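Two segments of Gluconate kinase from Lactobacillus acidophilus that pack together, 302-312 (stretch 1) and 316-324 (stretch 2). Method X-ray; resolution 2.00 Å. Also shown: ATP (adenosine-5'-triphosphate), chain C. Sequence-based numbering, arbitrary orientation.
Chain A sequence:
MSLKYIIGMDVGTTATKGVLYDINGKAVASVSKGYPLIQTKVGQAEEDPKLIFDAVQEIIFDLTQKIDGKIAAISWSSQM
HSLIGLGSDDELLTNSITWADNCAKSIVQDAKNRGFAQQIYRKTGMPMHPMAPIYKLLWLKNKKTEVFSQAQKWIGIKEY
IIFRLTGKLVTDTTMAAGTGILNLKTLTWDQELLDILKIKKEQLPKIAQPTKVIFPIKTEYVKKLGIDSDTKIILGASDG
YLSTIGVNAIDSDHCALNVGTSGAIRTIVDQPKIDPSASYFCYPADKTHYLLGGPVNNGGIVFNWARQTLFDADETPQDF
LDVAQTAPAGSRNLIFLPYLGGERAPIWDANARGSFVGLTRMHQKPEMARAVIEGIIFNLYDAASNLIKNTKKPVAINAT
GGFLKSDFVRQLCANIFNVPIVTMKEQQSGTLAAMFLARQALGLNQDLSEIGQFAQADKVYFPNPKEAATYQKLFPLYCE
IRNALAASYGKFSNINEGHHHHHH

Stretch 1, residues 302-312: VFNWARQTLFD
Stretch 2 (316-324) TPQDFLDVA

When two helices meet nearly at right angles, one large side chain can form the centre of the contact, and this pair from gluconate kinase is a clear case. Helix 302-311 and helix 317-324 cross at 80°, their axes 10.2 Å apart at closest approach, with the CA atoms of Arg307 and Phe320 6.3 Å apart. Phe320 (chi1 t, -172°; chi2 -77°) points toward the first helix as a knob among Phe303, Ala306, Arg307 and Phe311. Ala306, small and facing the second helix, leaves room for the ring: its CB lies 3.9 Å from Phe320 CE2, while Arg307 CA approaches Phe320 CD2 to 3.5 Å.

Two aromatic neighbours complete the pocket. Phe303 (chi1 t, chi2 -92°) turns its edge to the Phe320 face, with centroids 4.8 Å apart, planes at 61° and CE2 3.5 Å from Phe320 CD1. Phe311 (chi1 m, chi2 86°) meets Phe320 obliquely, its CE1 3.2 Å from Phe320 CD2, and its CZ reaches Val323 CG1 at 4.0 Å, near the plane of the Phe311 ring. Phe311 closes a wider pi-type turn at 307-311, with phi/psi of -117/-91; residues 303-307 keep phi near -60° and psi between -36° and -48°, while Thr309 already drifts to -95/-45.

Outward, Phe303 CE2 touches Leu321 CD2 at 3.9 Å, and its CE1 lies 3.9 Å from Pro317 CB. ATP lies over one Phe303 face, N3 3.8 Å from Phe303 CD1.

At the polar edge, Arg307 (chi1-chi3 t, t, p; chi4 60°) lays its aliphatic part against the start of the second helix, CD 3.6 Å from Pro317 N. No hydrogen bond crosses the interface. Instead, Thr316 (chi1 p) caps its own helix: Asp319 N donates to Thr316 OG1 at 3.0 Å, and Thr316 N returns a bond to Asp319 OD2 at 3.2 Å.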

# COMPACT_ATOMS: atom_id res chain seq x y z
N VAL A 302 8.15 -8.30 10.77
CA VAL A 302 7.27 -7.93 9.67
C VAL A 302 7.07 -9.12 8.72
O VAL A 302 5.97 -9.34 8.20
CB VAL A 302 7.80 -6.69 8.91
CG1 VAL A 302 7.00 -6.46 7.63
CG2 VAL A 302 7.72 -5.44 9.82
N PHE A 303 8.11 -9.91 8.53
CA PHE A 303 7.97 -11.18 7.82
C PHE A 303 6.93 -12.06 8.51
O PHE A 303 6.09 -12.66 7.87
CB PHE A 303 9.31 -11.91 7.77
CG PHE A 303 9.24 -13.27 7.14
CD1 PHE A 303 9.01 -14.40 7.92
CD2 PHE A 303 9.36 -13.43 5.76
CE1 PHE A 303 8.94 -15.66 7.34
CE2 PHE A 303 9.30 -14.68 5.18
CZ PHE A 303 9.08 -15.81 5.98
N ASN A 304 7.01 -12.12 9.83
CA ASN A 304 6.03 -12.83 10.61
C ASN A 304 4.62 -12.28 10.42
O ASN A 304 3.69 -13.05 10.20
CB ASN A 304 6.39 -12.78 12.09
CG ASN A 304 5.54 -13.72 12.92
OD1 ASN A 304 4.80 -13.28 13.82
ND2 ASN A 304 5.64 -15.01 12.64
N TRP A 305 4.45 -10.96 10.51
CA TRP A 305 3.14 -10.36 10.27
C TRP A 305 2.58 -10.75 8.90
O TRP A 305 1.42 -11.12 8.78
CB TRP A 305 3.17 -8.83 10.41
CG TRP A 305 1.93 -8.17 9.87
CD1 TRP A 305 0.77 -7.91 10.56
CD2 TRP A 305 1.71 -7.70 8.53
NE1 TRP A 305 -0.14 -7.30 9.73
CE2 TRP A 305 0.41 -7.16 8.48
CE3 TRP A 305 2.50 -7.67 7.37
CZ2 TRP A 305 -0.13 -6.61 7.31
CZ3 TRP A 305 1.96 -7.13 6.21
CH2 TRP A 305 0.65 -6.60 6.19
N ALA A 306 3.41 -10.65 7.86
CA ALA A 306 2.98 -10.97 6.50
C ALA A 306 2.60 -12.44 6.34
O ALA A 306 1.67 -12.77 5.61
CB ALA A 306 4.05 -10.59 5.48
N ARG A 307 3.34 -13.31 7.03
CA ARG A 307 3.14 -14.75 6.96
C ARG A 307 1.77 -15.12 7.51
O ARG A 307 1.07 -15.96 6.94
CB ARG A 307 4.24 -15.49 7.74
CG ARG A 307 4.04 -16.99 7.84
CD ARG A 307 5.16 -17.67 8.61
NE ARG A 307 5.13 -17.34 10.03
CZ ARG A 307 4.11 -17.60 10.84
NH1 ARG A 307 3.01 -18.20 10.39
NH2 ARG A 307 4.17 -17.26 12.12
N GLN A 308 1.39 -14.47 8.62
CA GLN A 308 0.10 -14.71 9.27
C GLN A 308 -1.06 -13.97 8.61
O GLN A 308 -2.20 -14.41 8.71
CB GLN A 308 0.15 -14.26 10.72
CG GLN A 308 1.03 -15.09 11.65
CD GLN A 308 0.72 -14.80 13.10
OE1 GLN A 308 1.46 -14.06 13.77
NE2 GLN A 308 -0.39 -15.35 13.59
N THR A 309 -0.77 -12.84 7.98
CA THR A 309 -1.83 -11.96 7.47
C THR A 309 -2.14 -12.24 6.01
O THR A 309 -3.31 -12.33 5.63
CB THR A 309 -1.46 -10.48 7.67
OG1 THR A 309 -1.34 -10.22 9.06
CG2 THR A 309 -2.51 -9.56 7.08
N LEU A 310 -1.10 -12.38 5.19
CA LEU A 310 -1.30 -12.65 3.78
C LEU A 310 -1.84 -14.05 3.59
O LEU A 310 -2.58 -14.29 2.64
CB LEU A 310 -0.01 -12.47 2.97
CG LEU A 310 0.37 -11.03 2.63
CD1 LEU A 310 0.36 -10.24 3.90
CD2 LEU A 310 1.73 -10.91 1.98
N PHE A 311 -1.50 -14.97 4.49
CA PHE A 311 -1.95 -16.36 4.36
C PHE A 311 -2.86 -16.78 5.52
O PHE A 311 -4.08 -16.64 5.47
CB PHE A 311 -0.75 -17.31 4.26
CG PHE A 311 0.16 -17.06 3.09
CD1 PHE A 311 1.19 -16.13 3.19
CD2 PHE A 311 0.02 -17.77 1.91
CE1 PHE A 311 2.05 -15.91 2.12
CE2 PHE A 311 0.88 -17.54 0.84
CZ PHE A 311 1.90 -16.61 0.95
N ASP A 312 -2.25 -17.33 6.55
CA ASP A 312 -2.96 -17.78 7.74
C ASP A 312 -1.94 -18.27 8.76
O ASP A 312 -0.76 -18.41 8.43
CB ASP A 312 -4.05 -18.84 7.42
CG ASP A 312 -3.48 -20.18 6.96
OD1 ASP A 312 -2.50 -20.69 7.56
OD2 ASP A 312 -4.05 -20.77 6.02
N THR A 316 3.89 -21.94 7.15
CA THR A 316 5.25 -21.95 7.70
C THR A 316 6.10 -20.88 7.01
O THR A 316 5.75 -20.42 5.94
CB THR A 316 5.96 -23.33 7.52
OG1 THR A 316 6.14 -23.62 6.13
CG2 THR A 316 5.15 -24.45 8.17
N PRO A 317 7.21 -20.46 7.65
CA PRO A 317 8.12 -19.54 6.97
C PRO A 317 8.56 -20.09 5.62
O PRO A 317 8.59 -19.37 4.62
CB PRO A 317 9.31 -19.48 7.92
CG PRO A 317 8.68 -19.62 9.27
CD PRO A 317 7.51 -20.57 9.09
N GLN A 318 8.89 -21.38 5.58
CA GLN A 318 9.28 -22.03 4.33
C GLN A 318 8.19 -21.97 3.26
O GLN A 318 8.47 -21.71 2.10
CB GLN A 318 9.71 -23.48 4.57
CG GLN A 318 10.43 -24.08 3.39
CD GLN A 318 11.57 -23.21 2.93
OE1 GLN A 318 12.40 -22.79 3.74
NE2 GLN A 318 11.63 -22.93 1.64
N ASP A 319 6.94 -22.21 3.66
CA ASP A 319 5.82 -22.12 2.71
C ASP A 319 5.79 -20.71 2.11
O ASP A 319 5.62 -20.54 0.90
CB ASP A 319 4.47 -22.39 3.41
CG ASP A 319 4.30 -23.85 3.84
OD1 ASP A 319 4.96 -24.74 3.28
OD2 ASP A 319 3.48 -24.10 4.77
N PHE A 320 5.94 -19.70 2.97
CA PHE A 320 5.91 -18.31 2.52
C PHE A 320 7.02 -18.05 1.53
O PHE A 320 6.79 -17.50 0.46
CB PHE A 320 6.08 -17.39 3.74
CG PHE A 320 5.87 -15.93 3.44
CD1 PHE A 320 6.84 -15.19 2.80
CD2 PHE A 320 4.72 -15.29 3.85
CE1 PHE A 320 6.68 -13.85 2.56
CE2 PHE A 320 4.54 -13.92 3.60
CZ PHE A 320 5.52 -13.21 2.95
N LEU A 321 8.24 -18.45 1.89
CA LEU A 321 9.39 -18.28 1.01
C LEU A 321 9.15 -18.99 -0.32
O LEU A 321 9.45 -18.45 -1.38
CB LEU A 321 10.63 -18.86 1.69
CG LEU A 321 11.05 -18.09 2.94
CD1 LEU A 321 12.21 -18.80 3.62
CD2 LEU A 321 11.43 -16.66 2.57
N ASP A 322 8.63 -20.21 -0.26
CA ASP A 322 8.34 -20.96 -1.48
C ASP A 322 7.40 -20.16 -2.39
O ASP A 322 7.66 -20.00 -3.58
CB ASP A 322 7.72 -22.33 -1.15
CG ASP A 322 8.74 -23.32 -0.58
OD1 ASP A 322 9.96 -23.11 -0.76
OD2 ASP A 322 8.30 -24.30 0.06
N VAL A 323 6.33 -19.63 -1.82
CA VAL A 323 5.38 -18.87 -2.64
C VAL A 323 6.00 -17.60 -3.20
O VAL A 323 5.84 -17.28 -4.38
CB VAL A 323 4.12 -18.52 -1.86
CG1 VAL A 323 3.18 -17.69 -2.72
CG2 VAL A 323 3.43 -19.80 -1.38
N ALA A 324 6.72 -16.87 -2.34
CA ALA A 324 7.37 -15.62 -2.75
C ALA A 324 8.29 -15.85 -3.94
O ALA A 324 8.35 -15.04 -4.87
CB ALA A 324 8.15 -15.01 -1.58
PG ATP C . 17.82 -13.78 19.45
O1G ATP C . 16.82 -15.12 19.47
O2G ATP C . 19.38 -14.24 19.10
O3G ATP C . 17.74 -13.09 20.73
PB ATP C . 15.81 -12.88 17.61
O1B ATP C . 15.67 -11.63 16.55
O2B ATP C . 14.77 -12.86 18.63
O3B ATP C . 17.33 -12.74 18.26
PA ATP C . 16.13 -14.74 15.33
O1A ATP C . 17.58 -14.16 14.83
O2A ATP C . 16.06 -16.19 15.25
O3A ATP C . 15.69 -14.37 16.89
O5' ATP C . 15.01 -14.12 14.30
C5' ATP C . 13.65 -14.29 14.61
C4' ATP C . 12.85 -14.07 13.35
O4' ATP C . 13.08 -14.91 12.23
C3' ATP C . 11.32 -13.79 13.41
O3' ATP C . 10.96 -12.44 13.46
C2' ATP C . 10.72 -14.67 12.25
O2' ATP C . 9.60 -14.09 11.64
C1' ATP C . 11.95 -14.86 11.40
N9 ATP C . 11.98 -16.13 10.68
C8 ATP C . 11.82 -17.37 11.17
N7 ATP C . 12.06 -18.27 10.10
C5 ATP C . 12.40 -17.51 8.96
C6 ATP C . 12.75 -17.87 7.63
N6 ATP C . 12.83 -19.28 7.28
N1 ATP C . 13.03 -16.93 6.73
C2 ATP C . 12.99 -15.59 7.06
N3 ATP C . 12.65 -15.25 8.36
C4 ATP C . 12.36 -16.21 9.28